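Local structure of dihydropteroate synthase (6OMZ) at residues A[84-89]-A[113-118]. The protein probably catalyses the condensation of para-aminobenzoate with 6-hydroxymethyl-7,8-dihydropterin diphosphate to form 7,8-dihydropteroate, the immediate precursor of folate derivatives. The protein carries 1 engineered substitution. Sequence-based numbering, arbitrary orientation.
Sequences RVTPVI and LEAGAH
One hydrogen bond grips Thr86 OG1, the oxygen's bond to the carbonyl of Ala82 one turn earlier in the same helix. That bond suits the crowded rotamer (chi1 51°), with OG1 between the backbone N and the carbonyl carbon, and it turns the hydroxyl back onto its own helix. Helix 78-93 meets the turn after helix 106-114 by van der Waals contact of methyl groups with one another and with backbone. Ala115 CB reaches the backbone of the opposing helix, 3.8 Å from Thr86 O, and rests against Thr86 CB and CG2, each 4.1 Å away. The same methyl also meets the Ile89 branch, 3.9 Å from CG2. Ile89 points at the turn and carries most of the contact on the helix 78-93 side: CG2, anti to the backbone N, sits against the backbone of 115-117, 3.5 Å from Ala117 N and 3.7 Å from Ala115 O. Ala117 CB completes the apolar patch at 4.2 Å from Ile89 CG2. The tight bend that presents both alanines to Ile89 is a Schellman motif. Gly116 has a positive phi (122°), where a side chain would jam against the carbonyl of Ala115, and its N bonds back to Leu113 O at 3.1 Å. Helix 78-93 is kinked at Pro87, whose N lacks a bond to the preceding turn, yet Ile89 N still reaches Val85 O. Within the TIM-barrel fold, the contact joins helix 78-93 to the turn that leads from helix 106-114 into strand 119-122; on the barrel side, Ile89 and Ala117 both touch Ile99 of strand 98-102, while Val88 packs on helix 44-56.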
loop_
_atom_site.group_PDB
_atom_site.type_symbol
_atom_site.label_atom_id
_atom_site.label_comp_id
_atom_site.label_asym_id
_atom_site.label_seq_id
_atom_site.Cartn_x
_atom_site.Cartn_y
_atom_site.Cartn_z
ATOM N N ARG A 84 -5.649 -9.518 -15.647
ATOM C CA ARG A 84 -6.713 -9.133 -14.720
ATOM C C ARG A 84 -6.706 -7.635 -14.422
ATOM O O ARG A 84 -7.775 -7.017 -14.311
ATOM C CB ARG A 84 -6.587 -9.936 -13.422
ATOM C CG ARG A 84 -6.956 -11.407 -13.584
ATOM C CD ARG A 84 -6.758 -12.201 -12.302
ATOM N NE ARG A 84 -7.065 -13.613 -12.526
ATOM C CZ ARG A 84 -7.101 -14.544 -11.581
ATOM N NH1 ARG A 84 -6.869 -14.224 -10.311
ATOM N NH2 ARG A 84 -7.374 -15.801 -11.911
ATOM N N VAL A 85 -5.525 -7.033 -14.284
ATOM C CA VAL A 85 -5.482 -5.640 -13.841
ATOM C C VAL A 85 -5.640 -4.668 -15.008
ATOM O O VAL A 85 -6.214 -3.593 -14.828
ATOM C CB VAL A 85 -4.201 -5.323 -13.044
ATOM C CG1 VAL A 85 -4.131 -6.139 -11.754
ATOM C CG2 VAL A 85 -2.945 -5.514 -13.903
ATOM N N THR A 86 -5.146 -5.009 -16.207
ATOM C CA THR A 86 -5.069 -3.980 -17.247
ATOM C C THR A 86 -6.429 -3.478 -17.743
ATOM O O THR A 86 -6.556 -2.263 -17.974
ATOM C CB THR A 86 -4.207 -4.433 -18.442
ATOM O OG1 THR A 86 -4.610 -5.723 -18.924
ATOM C CG2 THR A 86 -2.730 -4.463 -18.045
ATOM N N PRO A 87 -7.467 -4.320 -17.908
ATOM C CA PRO A 87 -8.776 -3.753 -18.301
ATOM C C PRO A 87 -9.331 -2.786 -17.275
ATOM O O PRO A 87 -9.986 -1.799 -17.634
ATOM C CB PRO A 87 -9.680 -4.990 -18.440
ATOM C CG PRO A 87 -8.738 -6.153 -18.609
ATOM C CD PRO A 87 -7.528 -5.793 -17.804
ATOM N N VAL A 88 -9.105 -3.077 -15.996
ATOM C CA VAL A 88 -9.575 -2.206 -14.928
ATOM C C VAL A 88 -8.820 -0.888 -14.965
ATOM O O VAL A 88 -9.414 0.191 -14.863
ATOM C CB VAL A 88 -9.416 -2.913 -13.568
ATOM C CG1 VAL A 88 -9.755 -1.962 -12.412
ATOM C CG2 VAL A 88 -10.282 -4.172 -13.519
ATOM N N ILE A 89 -7.500 -0.962 -15.115
ATOM C CA ILE A 89 -6.684 0.245 -15.155
ATOM C C ILE A 89 -7.048 1.091 -16.365
ATOM O O ILE A 89 -7.122 2.322 -16.272
ATOM C CB ILE A 89 -5.189 -0.135 -15.146
ATOM C CG1 ILE A 89 -4.827 -0.810 -13.813
ATOM C CG2 ILE A 89 -4.308 1.100 -15.374
ATOM C CD1 ILE A 89 -3.438 -1.485 -13.826
ATOM N N LEU A 113 1.496 0.165 -16.700
ATOM C CA LEU A 113 1.841 1.515 -17.139
ATOM C C LEU A 113 1.328 1.786 -18.548
ATOM O O LEU A 113 0.813 2.879 -18.832
ATOM C CB LEU A 113 3.357 1.719 -17.074
ATOM C CG LEU A 113 3.954 1.710 -15.666
ATOM C CD1 LEU A 113 5.472 1.739 -15.674
ATOM C CD2 LEU A 113 3.411 2.888 -14.863
ATOM N N GLU A 114 1.492 0.815 -19.456
ATOM C CA GLU A 114 0.897 0.949 -20.782
ATOM C C GLU A 114 -0.599 1.207 -20.689
ATOM O O GLU A 114 -1.163 1.936 -21.514
ATOM C CB GLU A 114 1.142 -0.307 -21.621
ATOM C CG GLU A 114 2.597 -0.629 -21.904
ATOM C CD GLU A 114 2.735 -1.928 -22.678
ATOM O OE1 GLU A 114 2.206 -1.997 -23.809
ATOM O OE2 GLU A 114 3.355 -2.887 -22.158
ATOM N N ALA A 115 -1.265 0.595 -19.705
ATOM C CA ALA A 115 -2.711 0.730 -19.584
ATOM C C ALA A 115 -3.145 2.024 -18.910
ATOM O O ALA A 115 -4.350 2.299 -18.875
ATOM C CB ALA A 115 -3.297 -0.449 -18.804
ATOM N N GLY A 116 -2.219 2.799 -18.352
ATOM C CA GLY A 116 -2.552 4.098 -17.792
ATOM C C GLY A 116 -2.206 4.285 -16.329
ATOM O O GLY A 116 -2.485 5.364 -15.786
ATOM N N ALA A 117 -1.632 3.293 -15.652
ATOM C CA ALA A 117 -1.167 3.494 -14.292
ATOM C C ALA A 117 -0.044 4.523 -14.287
ATOM O O ALA A 117 0.728 4.632 -15.242
ATOM C CB ALA A 117 -0.669 2.182 -13.685
ATOM N N HIS A 118 0.036 5.293 -13.208
ATOM C CA HIS A 118 1.038 6.350 -13.093
ATOM C C HIS A 118 1.976 6.188 -11.907
ATOM O O HIS A 118 2.853 7.037 -11.719
ATOM C CB HIS A 118 0.364 7.726 -13.006
ATOM C CG HIS A 118 -0.119 8.244 -14.326
ATOM N ND1 HIS A 118 -1.026 9.277 -14.433
ATOM C CD2 HIS A 118 0.186 7.877 -15.594
ATOM C CE1 HIS A 118 -1.264 9.520 -15.711
ATOM N NE2 HIS A 118 -0.542 8.683 -16.436
#